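Local coordinates for protein putative malic enzyme ((S)-malate:NAD+ oxidoreductase (decarboxylating)) (Streptococcus pyogenes, PDB 2A9F) that probably catalyses the NAD-dependent oxidative decarboxylation of (S)-malate with the help of a bound divalent metal ion such as magnesium or manganese, at residues A[19-23]-A[93-97]; A[155-160]-A[337-341]; A[166-171]-A[319-324]; A[178-182]-A[305-309]; A[343-348]-A[378-382]. All coordinates share one frame; numbering follows the deposited sequence.

Interaction 1 (A[19-23]-A[93-97]); sequences GGKLE and EGKAA
At the dimer interface of the N-terminal domain, the start of strand 22-26 lies against helix 85-102, with Lys21 and Leu22 meeting Glu93. One bond joins the segments: Lys21 N donates to Glu93 OE2 over 2.9 Å, at 151° on the hydrogen, meeting the oxygen nearly along its C-O axis. CG of Glu93 sits between its backbone N and carbonyl carbon (chi1 57°), and the extended remainder carries OE2 to the loop, where Gly20 CA also lies close by.

Lys21 lays its CE 3.6 Å from Gly94 CA, while NZ runs on to Pro90 O and to Ala39 O of the second subunit. The strand is itself shared: Leu22 and Glu23 pair antiparallel with a strand of that subunit, carrying the sheet across the interface. Leu22 straddles the next turn of the helix with its two methyls, CD1 at 3.5 Å from Ala96 CB and CD2 at 4.0 Å from Ala97 CB, while Pro109 covers both Leu22 and Ala96. Lys95, the predicted proton acceptor, leaves the helix away from this strand; its NZ makes a salt bridge with Asp162 OD1 and a weak hydrogen bond to Tyr40 OH of the second subunit.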
# COMPACT_ATOMS: atom_id res chain seq x y z
N GLY A 19 -15.98 -7.46 4.06
CA GLY A 19 -15.50 -6.13 3.72
C GLY A 19 -14.15 -6.21 3.02
O GLY A 19 -13.13 -5.74 3.53
N GLY A 20 -14.16 -6.81 1.83
CA GLY A 20 -12.94 -7.01 1.09
C GLY A 20 -12.45 -8.42 1.38
O GLY A 20 -13.09 -9.17 2.13
N LYS A 21 -11.29 -8.78 0.82
CA LYS A 21 -10.75 -10.11 1.01
C LYS A 21 -9.36 -10.16 1.65
O LYS A 21 -8.85 -11.24 1.95
CB LYS A 21 -10.71 -10.82 -0.34
CG LYS A 21 -12.02 -10.77 -1.09
CD LYS A 21 -11.99 -11.63 -2.35
CE LYS A 21 -11.09 -11.05 -3.44
NZ LYS A 21 -11.88 -10.58 -4.61
N LEU A 22 -8.73 -9.01 1.84
CA LEU A 22 -7.41 -8.97 2.45
C LEU A 22 -7.45 -8.40 3.86
O LEU A 22 -8.40 -7.73 4.23
CB LEU A 22 -6.43 -8.15 1.59
CG LEU A 22 -6.10 -8.76 0.22
CD1 LEU A 22 -4.95 -7.98 -0.41
CD2 LEU A 22 -5.71 -10.22 0.37
N GLU A 23 -6.39 -8.66 4.62
CA GLU A 23 -6.29 -8.23 6.00
C GLU A 23 -4.79 -8.06 6.32
O GLU A 23 -3.95 -8.70 5.69
CB GLU A 23 -6.91 -9.33 6.88
CG GLU A 23 -7.00 -9.06 8.36
CD GLU A 23 -7.67 -10.21 9.11
OE1 GLU A 23 -7.89 -10.10 10.33
OE2 GLU A 23 -7.97 -11.24 8.47
N GLU A 93 -7.27 -6.95 -5.19
CA GLU A 93 -7.03 -7.63 -3.95
C GLU A 93 -7.20 -9.14 -4.14
O GLU A 93 -6.65 -9.94 -3.38
CB GLU A 93 -7.89 -7.05 -2.82
CG GLU A 93 -9.37 -7.06 -3.01
CD GLU A 93 -10.06 -6.16 -1.98
OE1 GLU A 93 -9.90 -4.92 -2.04
OE2 GLU A 93 -10.75 -6.71 -1.09
N GLY A 94 -7.95 -9.52 -5.17
CA GLY A 94 -8.11 -10.93 -5.44
C GLY A 94 -6.76 -11.41 -5.95
O GLY A 94 -6.24 -12.46 -5.57
N LYS A 95 -6.19 -10.58 -6.81
CA LYS A 95 -4.90 -10.87 -7.39
C LYS A 95 -3.86 -10.99 -6.28
O LYS A 95 -2.99 -11.85 -6.33
CB LYS A 95 -4.51 -9.75 -8.35
CG LYS A 95 -3.32 -10.07 -9.25
CD LYS A 95 -3.72 -11.00 -10.38
CE LYS A 95 -2.67 -11.02 -11.49
NZ LYS A 95 -3.28 -11.54 -12.75
N ALA A 96 -3.95 -10.11 -5.28
CA ALA A 96 -3.02 -10.12 -4.16
C ALA A 96 -3.22 -11.34 -3.27
O ALA A 96 -2.27 -11.82 -2.63
CB ALA A 96 -3.13 -8.84 -3.33
N ALA A 97 -4.43 -11.85 -3.20
CA ALA A 97 -4.65 -13.03 -2.36
C ALA A 97 -3.98 -14.25 -3.01
O ALA A 97 -3.60 -15.21 -2.31
CB ALA A 97 -6.15 -13.28 -2.15

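Interaction 2 (A[155-160]-A[337-341]); sequences CHIPVF and AKTIT
Pro158 packs against Ile340 where the edge strand of the four-stranded parallel sheet, 159-161, is approached by the loop between helices 325-335 and 342-354. The sheet continues inward from here, since Pro158 and Phe160 both make backbone hydrogen bonds with Ile134 of the neighbouring strand 133-136.

The tight part centres on the proline ring. Its CB lies 3.7 Å from Ile340 CG1 and 3.8 Å from Thr339 CA, while CD, at the other end of the side chain, meets Ala337 O. Backbones come close here too, Pro158 CA and Thr339 CA being 3.8 Å apart. In Ile340, chi1 (-67°) sets CG1 against the proline, and an extended chi2 (-179°) carries CD1 on to Phe160 CB at 4.1 Å. Ile328 of helix 325-335 packs on both Phe160 and Ile340, and the Phe160 side chain also touches Ile169 and His165 of helix 162-180, so this end of the contact is closed in by helices.

Toward His156 and Lys338, both exposed, the fit slackens. Lys338 CA makes a CA-H...O contact of 3.6 Å to His156 O, with CB and CG of the lysine near the same carbonyl. Thr339, only partly exposed, has its CB pointing away from the strand, yet its OG1 is linked to it through a water. That water accepts from Val159 N at 3.1 Å and is hydrogen-bonded to Thr339 OG1 at 2.6 Å.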
# COMPACT_ATOMS: atom_id res chain seq x y z
N CYS A 155 13.06 2.53 -12.33
CA CYS A 155 12.95 1.95 -10.99
C CYS A 155 14.11 1.07 -10.54
O CYS A 155 14.79 0.43 -11.35
CB CYS A 155 11.66 1.13 -10.86
SG CYS A 155 10.22 2.10 -10.46
N HIS A 156 14.30 1.02 -9.22
CA HIS A 156 15.37 0.23 -8.61
C HIS A 156 14.85 -1.14 -8.16
O HIS A 156 15.59 -1.95 -7.60
CB HIS A 156 15.97 0.99 -7.42
CG HIS A 156 16.41 2.38 -7.75
ND1 HIS A 156 15.53 3.42 -7.95
CD2 HIS A 156 17.65 2.90 -7.98
CE1 HIS A 156 16.19 4.51 -8.28
NE2 HIS A 156 17.48 4.22 -8.30
N ILE A 157 13.57 -1.38 -8.40
CA ILE A 157 12.95 -2.64 -8.05
C ILE A 157 12.27 -3.17 -9.29
O ILE A 157 11.94 -2.42 -10.19
CB ILE A 157 11.91 -2.47 -6.92
CG1 ILE A 157 10.92 -1.35 -7.27
CG2 ILE A 157 12.62 -2.20 -5.61
CD1 ILE A 157 9.78 -1.20 -6.27
N PRO A 158 12.05 -4.49 -9.35
CA PRO A 158 11.41 -5.11 -10.51
C PRO A 158 9.96 -4.72 -10.75
O PRO A 158 9.14 -4.76 -9.84
CB PRO A 158 11.58 -6.59 -10.22
CG PRO A 158 11.44 -6.64 -8.73
CD PRO A 158 12.30 -5.48 -8.30
N VAL A 159 9.65 -4.34 -11.99
CA VAL A 159 8.29 -3.98 -12.36
C VAL A 159 7.86 -4.97 -13.44
O VAL A 159 8.59 -5.21 -14.39
CB VAL A 159 8.21 -2.55 -12.88
CG1 VAL A 159 6.76 -2.17 -13.13
CG2 VAL A 159 8.85 -1.59 -11.88
N PHE A 160 6.68 -5.54 -13.29
CA PHE A 160 6.19 -6.53 -14.23
C PHE A 160 4.73 -6.27 -14.59
O PHE A 160 3.86 -6.29 -13.71
CB PHE A 160 6.33 -7.90 -13.56
CG PHE A 160 5.92 -9.08 -14.41
CD1 PHE A 160 6.79 -9.60 -15.36
CD2 PHE A 160 4.70 -9.70 -14.21
CE1 PHE A 160 6.45 -10.75 -16.09
CE2 PHE A 160 4.35 -10.83 -14.93
CZ PHE A 160 5.22 -11.36 -15.88
N ALA A 337 16.35 -8.99 -6.89
CA ALA A 337 16.66 -8.56 -8.24
C ALA A 337 16.21 -7.13 -8.43
O ALA A 337 15.08 -6.78 -8.08
CB ALA A 337 15.97 -9.47 -9.25
N LYS A 338 17.09 -6.29 -8.98
CA LYS A 338 16.77 -4.89 -9.22
C LYS A 338 15.91 -4.75 -10.47
O LYS A 338 15.58 -3.63 -10.89
CB LYS A 338 18.05 -4.06 -9.37
CG LYS A 338 18.82 -3.82 -8.07
CD LYS A 338 19.94 -4.84 -7.84
CE LYS A 338 21.11 -4.63 -8.81
NZ LYS A 338 22.21 -5.63 -8.63
N THR A 339 15.53 -5.89 -11.05
CA THR A 339 14.71 -5.92 -12.26
C THR A 339 14.52 -7.35 -12.76
O THR A 339 15.34 -8.23 -12.50
CB THR A 339 15.34 -5.09 -13.39
OG1 THR A 339 14.38 -4.89 -14.43
CG2 THR A 339 16.55 -5.83 -13.96
N ILE A 340 13.44 -7.58 -13.49
CA ILE A 340 13.18 -8.90 -14.04
C ILE A 340 13.67 -8.96 -15.49
O ILE A 340 13.16 -8.26 -16.36
CB ILE A 340 11.68 -9.26 -14.00
CG1 ILE A 340 11.23 -9.41 -12.55
CG2 ILE A 340 11.43 -10.55 -14.77
CD1 ILE A 340 9.80 -9.77 -12.40
N THR A 341 14.67 -9.80 -15.73
CA THR A 341 15.27 -9.96 -17.05
C THR A 341 14.40 -10.81 -17.96
O THR A 341 13.39 -11.37 -17.55
CB THR A 341 16.63 -10.66 -16.95
OG1 THR A 341 16.42 -12.04 -16.63
CG2 THR A 341 17.49 -10.03 -15.87
O HOH W 1 11.87 -4.36 -14.16

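Interaction 3 (A[166-171]-A[319-324]); sequences GTAIVV and INNVLA
Val170 and Ile319 meet where helix 162-180 of the NAD-binding domain packs on the loop between strand 307-310 and helix 325-335, a loop carrying Asn320, predicted to bind (S)-malate.

Apolar contacts do most of the work. The side chains of Val170 and Ile319 lie alongside each other, pointing opposite ways, with Val170 CG1 3.6 Å from Ile319 CG2. With CG1 anti to the backbone N (chi1 179°), Val170 aims its two methyls at different partners: CG1 also reaches Leu323 CD1 at 4.2 Å, and CG2 lies 4.0 Å from Ala324 CB. Ile319 CG2 is shared, since Val171 CG2 comes against it as well, and Thr167 CB touches it one turn earlier on the helix. Met288 packs on both Val171 and Ile319, while Ile169 brings its CB near Ala324 CB and also packs on Ala348 and Ala349 of helix 342-354.

Methyl groups also rest on backbone oxygens: Val170 CG2 sits 3.5 Å from Asn320 O, and Ile319 CG2 lies 3.6 Å from Thr167 O.

The amide of Asn321 packs against Gly166, in the first turns of helix 162-180, its side chain about 5 Å from the bound magnesium ion and about 4 Å from that of Lys95. Gly166 offers no side chain there, and Asn321 CG lies 4.1 Å from Gly166 CA.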
# COMPACT_ATOMS: atom_id res chain seq x y z
N GLY A 166 2.74 -12.08 -18.83
CA GLY A 166 2.20 -13.20 -18.08
C GLY A 166 1.82 -14.41 -18.92
O GLY A 166 2.44 -15.47 -18.80
N THR A 167 0.80 -14.27 -19.75
CA THR A 167 0.37 -15.38 -20.58
C THR A 167 1.48 -15.74 -21.56
O THR A 167 1.59 -16.89 -21.98
CB THR A 167 -0.90 -15.04 -21.37
OG1 THR A 167 -0.68 -13.86 -22.16
CG2 THR A 167 -2.06 -14.83 -20.42
N ALA A 168 2.29 -14.75 -21.91
CA ALA A 168 3.39 -14.95 -22.83
C ALA A 168 4.29 -16.04 -22.28
O ALA A 168 4.66 -16.98 -22.99
CB ALA A 168 4.18 -13.66 -22.99
N ILE A 169 4.63 -15.91 -21.00
CA ILE A 169 5.50 -16.87 -20.32
C ILE A 169 4.84 -18.24 -20.22
O ILE A 169 5.53 -19.26 -20.17
CB ILE A 169 5.83 -16.42 -18.89
CG1 ILE A 169 6.41 -15.02 -18.91
CG2 ILE A 169 6.81 -17.37 -18.27
CD1 ILE A 169 6.26 -14.30 -17.60
N VAL A 170 3.52 -18.27 -20.18
CA VAL A 170 2.83 -19.55 -20.08
C VAL A 170 2.68 -20.15 -21.47
O VAL A 170 2.62 -21.37 -21.63
CB VAL A 170 1.45 -19.39 -19.41
CG1 VAL A 170 0.75 -20.74 -19.34
CG2 VAL A 170 1.63 -18.81 -18.02
N VAL A 171 2.64 -19.28 -22.47
CA VAL A 171 2.53 -19.75 -23.84
C VAL A 171 3.88 -20.33 -24.22
O VAL A 171 3.97 -21.35 -24.90
CB VAL A 171 2.15 -18.61 -24.79
CG1 VAL A 171 2.28 -19.08 -26.25
CG2 VAL A 171 0.71 -18.17 -24.51
N ILE A 319 -4.15 -21.40 -21.08
CA ILE A 319 -2.91 -20.70 -20.82
C ILE A 319 -3.27 -19.58 -19.86
O ILE A 319 -3.72 -18.52 -20.29
CB ILE A 319 -2.34 -20.08 -22.13
CG1 ILE A 319 -1.79 -21.19 -23.03
CG2 ILE A 319 -1.24 -19.09 -21.82
CD1 ILE A 319 -2.80 -22.22 -23.42
N ASN A 320 -3.10 -19.82 -18.57
CA ASN A 320 -3.45 -18.78 -17.61
C ASN A 320 -2.31 -18.23 -16.78
O ASN A 320 -1.43 -18.96 -16.31
CB ASN A 320 -4.58 -19.26 -16.69
CG ASN A 320 -4.24 -20.55 -15.97
OD1 ASN A 320 -3.95 -21.57 -16.61
ND2 ASN A 320 -4.28 -20.52 -14.65
N ASN A 321 -2.37 -16.91 -16.63
CA ASN A 321 -1.42 -16.08 -15.89
C ASN A 321 -0.94 -16.70 -14.58
O ASN A 321 0.24 -16.63 -14.24
CB ASN A 321 -2.08 -14.74 -15.56
CG ASN A 321 -1.35 -13.59 -16.16
OD1 ASN A 321 -0.13 -13.47 -15.99
ND2 ASN A 321 -2.07 -12.73 -16.89
N VAL A 322 -1.88 -17.27 -13.86
CA VAL A 322 -1.62 -17.85 -12.56
C VAL A 322 -0.33 -18.65 -12.38
O VAL A 322 0.37 -18.48 -11.39
CB VAL A 322 -2.83 -18.66 -12.13
CG1 VAL A 322 -2.66 -19.13 -10.73
CG2 VAL A 322 -4.07 -17.80 -12.24
N LEU A 323 -0.01 -19.52 -13.34
CA LEU A 323 1.21 -20.33 -13.27
C LEU A 323 2.50 -19.52 -13.40
O LEU A 323 3.58 -20.10 -13.40
CB LEU A 323 1.21 -21.37 -14.38
CG LEU A 323 -0.01 -22.25 -14.45
CD1 LEU A 323 -0.10 -22.90 -15.82
CD2 LEU A 323 0.07 -23.29 -13.35
N ALA A 324 2.40 -18.20 -13.53
CA ALA A 324 3.60 -17.41 -13.71
C ALA A 324 3.89 -16.28 -12.73
O ALA A 324 4.98 -16.23 -12.17
CB ALA A 324 3.66 -16.86 -15.14

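Interaction 4 (A[178-182]-A[305-309]); sequences SLKLL and AYIVG
Ile307 CD1 is the point on which this contact turns, for Ser178 and Leu181 both touch it. Leu181 reaches it tip to tip, with CD2 at 3.9 Å. From the helix side Ser178 brings its OG to 3.3 Å of the same methyl, Ile307 CD1. That hydroxyl is bonded to Ala174 O, one turn back in the helix, so its polar need is met there while the oxygen lies against a hydrocarbon. The chain of Ile307 is extended, chi1 -60° and chi2 -177°, which carries CD1 out toward the helix end.

Tyr306 supplies the second surface. Its side chain crosses that of Leu181 at a slant, with Leu181 CG 4.0 Å from Tyr306 CE2, and its OH comes to 3.5 Å from Leu181 O. Leu182 also lies beside the ring, but the placing of its CD1 there is doubtful.

These residues join the C-terminal end of helix 162-180 to strand 307-310, the edge strand of the mixed, Rossmann-type sheet of the NAD-binding domain. Leu181 is the first residue to leave the helix, and Leu182 N bonds back to Leu179 O at 3.0 Å as the chain turns away.

Farther out, Val284 of the adjacent strand 284-287 packs on Ser178, Leu182 and Ile307 alike. Tyr306 has backbone hydrogen bonding with Pro283 and a cation-pi interaction with Arg282, whose side chain also touches Leu182. Leu181 leans on Thr363, and Leu182 on Ile261.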
# COMPACT_ATOMS: atom_id res chain seq x y z
N SER A 178 5.03 -28.56 -26.02
CA SER A 178 4.47 -28.93 -27.30
C SER A 178 5.57 -29.49 -28.20
O SER A 178 5.32 -30.42 -28.96
CB SER A 178 3.80 -27.73 -27.96
OG SER A 178 2.46 -27.65 -27.51
N LEU A 179 6.77 -28.94 -28.09
CA LEU A 179 7.91 -29.40 -28.87
C LEU A 179 8.08 -30.89 -28.62
O LEU A 179 8.07 -31.71 -29.55
CB LEU A 179 9.18 -28.67 -28.42
CG LEU A 179 9.17 -27.14 -28.47
CD1 LEU A 179 10.51 -26.59 -28.01
CD2 LEU A 179 8.88 -26.67 -29.89
N LYS A 180 8.21 -31.24 -27.34
CA LYS A 180 8.38 -32.61 -26.88
C LYS A 180 7.51 -33.67 -27.57
O LYS A 180 8.04 -34.63 -28.15
CB LYS A 180 8.14 -32.69 -25.37
CG LYS A 180 9.18 -32.01 -24.53
CD LYS A 180 10.55 -32.65 -24.71
CE LYS A 180 11.53 -32.14 -23.66
NZ LYS A 180 11.13 -32.51 -22.26
N LEU A 181 6.19 -33.51 -27.50
CA LEU A 181 5.29 -34.50 -28.09
C LEU A 181 5.10 -34.39 -29.59
O LEU A 181 4.10 -34.84 -30.14
CB LEU A 181 3.92 -34.48 -27.39
CG LEU A 181 2.97 -33.29 -27.48
CD1 LEU A 181 1.74 -33.53 -26.60
CD2 LEU A 181 3.70 -32.04 -27.05
N LEU A 182 6.09 -33.80 -30.26
CA LEU A 182 6.06 -33.66 -31.71
C LEU A 182 7.36 -34.24 -32.25
O LEU A 182 7.44 -34.67 -33.41
CB LEU A 182 5.91 -32.19 -32.11
CG LEU A 182 4.53 -31.82 -32.66
CD1 LEU A 182 3.47 -32.18 -31.64
CD2 LEU A 182 4.46 -30.34 -33.00
N ALA A 305 -5.63 -29.81 -36.60
CA ALA A 305 -4.65 -29.37 -35.62
C ALA A 305 -4.32 -30.50 -34.64
O ALA A 305 -5.18 -31.32 -34.33
CB ALA A 305 -5.18 -28.17 -34.86
N TYR A 306 -3.07 -30.53 -34.18
CA TYR A 306 -2.64 -31.55 -33.23
C TYR A 306 -2.74 -31.05 -31.78
O TYR A 306 -2.94 -31.84 -30.85
CB TYR A 306 -1.20 -31.96 -33.52
CG TYR A 306 -0.68 -33.02 -32.58
CD1 TYR A 306 -1.19 -34.31 -32.60
CD2 TYR A 306 0.35 -32.73 -31.68
CE1 TYR A 306 -0.70 -35.30 -31.76
CE2 TYR A 306 0.84 -33.71 -30.82
CZ TYR A 306 0.32 -35.00 -30.87
OH TYR A 306 0.81 -35.97 -30.02
N ILE A 307 -2.59 -29.74 -31.61
CA ILE A 307 -2.67 -29.13 -30.29
C ILE A 307 -3.36 -27.78 -30.38
O ILE A 307 -3.16 -27.03 -31.32
CB ILE A 307 -1.27 -28.93 -29.67
CG1 ILE A 307 -0.55 -30.27 -29.52
CG2 ILE A 307 -1.40 -28.25 -28.32
CD1 ILE A 307 0.83 -30.18 -28.85
N VAL A 308 -4.21 -27.51 -29.39
CA VAL A 308 -4.94 -26.25 -29.34
C VAL A 308 -5.00 -25.71 -27.92
O VAL A 308 -5.33 -26.43 -26.98
CB VAL A 308 -6.37 -26.39 -29.84
CG1 VAL A 308 -7.06 -25.05 -29.74
CG2 VAL A 308 -6.38 -26.88 -31.26
N GLY A 309 -4.67 -24.44 -27.77
CA GLY A 309 -4.70 -23.83 -26.47
C GLY A 309 -5.31 -22.46 -26.59
O GLY A 309 -5.16 -21.80 -27.61

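Interaction 5 (A[343-348]-A[378-382]); sequences EMQIAA and IVAKS
Ala347 and Val379 lie at the apolar centre, where helix 342-354 meets the last turn of helix 373-379. Ala347 CB packs 4.0 Å from Val379 CA and 3.7 Å from Ile378 CG2, so the small methyl lets the two backbones draw close: Ala347 CA and Ile378 CA are 5.2 Å apart.

Val379 spreads its two methyls along the helix. CG1, anti to the backbone N (chi1 -177°), meets Met344 CE at 3.8 Å, and CG2 lies 4.1 Å from Ala348 CB. The methionine and valine side chains cross at about a right angle, the bend at chi3 (62°) bringing the thioether methyl round to the valine.

Outward from there the chain leaves the helix at Ala380 and returns with Ser382, whose CB and OG both lie against Ala347 CB. The serine hydroxyl gives a weak hydrogen bond to Glu343 O at 3.3 Å; that carbonyl already takes Ala347 N within the helix. The carboxylate of Glu343, an exposed residue, takes no part in the contact. Helix 342-354 also touches helices 162-180 and 198-210; here it packs on the end of helix 373-379 and the turn after it, in the NAD-binding domain, away from the metal and malate sites.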
# COMPACT_ATOMS: atom_id res chain seq x y z
N GLU A 343 15.77 -13.41 -19.62
CA GLU A 343 16.20 -14.78 -19.39
C GLU A 343 15.45 -15.34 -18.18
O GLU A 343 15.11 -16.52 -18.14
CB GLU A 343 17.72 -14.87 -19.17
CG GLU A 343 18.41 -13.57 -18.76
CD GLU A 343 18.68 -12.64 -19.94
OE1 GLU A 343 19.30 -13.10 -20.92
OE2 GLU A 343 18.28 -11.45 -19.87
N MET A 344 15.19 -14.46 -17.20
CA MET A 344 14.45 -14.83 -15.99
C MET A 344 13.04 -15.29 -16.36
O MET A 344 12.50 -16.23 -15.76
CB MET A 344 14.36 -13.63 -15.03
CG MET A 344 15.60 -13.42 -14.15
SD MET A 344 15.67 -11.82 -13.34
CE MET A 344 14.21 -11.87 -12.34
N GLN A 345 12.44 -14.64 -17.35
CA GLN A 345 11.10 -15.00 -17.80
C GLN A 345 11.07 -16.34 -18.51
O GLN A 345 10.10 -17.10 -18.38
CB GLN A 345 10.54 -13.91 -18.70
CG GLN A 345 10.41 -12.57 -18.00
CD GLN A 345 9.90 -11.48 -18.90
OE1 GLN A 345 8.92 -11.66 -19.63
NE2 GLN A 345 10.55 -10.33 -18.84
N ILE A 346 12.13 -16.66 -19.27
CA ILE A 346 12.19 -17.94 -19.97
C ILE A 346 12.43 -19.00 -18.91
O ILE A 346 11.91 -20.13 -18.98
CB ILE A 346 13.33 -17.99 -21.04
CG1 ILE A 346 13.03 -17.01 -22.18
CG2 ILE A 346 13.45 -19.40 -21.63
CD1 ILE A 346 14.11 -16.95 -23.23
N ALA A 347 13.23 -18.62 -17.92
CA ALA A 347 13.55 -19.51 -16.80
C ALA A 347 12.21 -19.97 -16.23
O ALA A 347 11.99 -21.16 -16.04
CB ALA A 347 14.34 -18.76 -15.75
N ALA A 348 11.32 -19.01 -16.00
CA ALA A 348 10.00 -19.31 -15.47
C ALA A 348 9.26 -20.29 -16.38
O ALA A 348 8.58 -21.19 -15.90
CB ALA A 348 9.18 -18.03 -15.31
N ILE A 378 13.68 -21.80 -10.74
CA ILE A 378 14.28 -21.50 -12.02
C ILE A 378 14.60 -20.02 -12.17
O ILE A 378 15.67 -19.68 -12.66
CB ILE A 378 13.37 -21.91 -13.20
CG1 ILE A 378 12.53 -23.12 -12.83
CG2 ILE A 378 14.22 -22.25 -14.41
CD1 ILE A 378 13.33 -24.33 -12.37
N VAL A 379 13.69 -19.15 -11.75
CA VAL A 379 13.93 -17.70 -11.87
C VAL A 379 15.24 -17.35 -11.17
O VAL A 379 16.04 -16.58 -11.68
CB VAL A 379 12.77 -16.88 -11.26
CG1 VAL A 379 13.02 -15.39 -11.45
CG2 VAL A 379 11.46 -17.28 -11.94
N ALA A 380 15.44 -17.92 -10.00
CA ALA A 380 16.69 -17.71 -9.28
C ALA A 380 17.57 -18.76 -9.96
O ALA A 380 17.06 -19.76 -10.45
CB ALA A 380 16.51 -18.03 -7.79
N LYS A 381 18.88 -18.54 -10.03
CA LYS A 381 19.78 -19.49 -10.69
C LYS A 381 19.82 -19.24 -12.20
O LYS A 381 20.81 -19.55 -12.86
CB LYS A 381 19.36 -20.94 -10.41
CG LYS A 381 19.32 -21.31 -8.91
CD LYS A 381 20.67 -21.11 -8.19
CE LYS A 381 20.98 -19.63 -7.91
NZ LYS A 381 22.11 -19.43 -6.94
N SER A 382 18.75 -18.67 -12.74
CA SER A 382 18.73 -18.33 -14.16
C SER A 382 19.58 -17.07 -14.26
O SER A 382 19.97 -16.64 -15.36
CB SER A 382 17.31 -18.03 -14.62
OG SER A 382 17.32 -17.25 -15.80

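From the N terminus, interaction 1 closes first, joining strand 22-26 to helix 85-102 before any other contact opens. Interaction 2 then closes a long loop from 155-160 to 337-341, tying the edge of the four-stranded parallel sheet to a loop late in the chain. Interaction 3 nests inside it and interaction 4 inside interaction 3, both from helix 162-180: one to the loop at 319-324, the other to strand 307-310. Interaction 5 follows in series as a short closure, and no two loops cross. Thr339 touches Met344 between interactions 2 and 5, Ile169 of interaction 3 meets Gln345 of interaction 5, and Ile319 touches Gly309 of interaction 4.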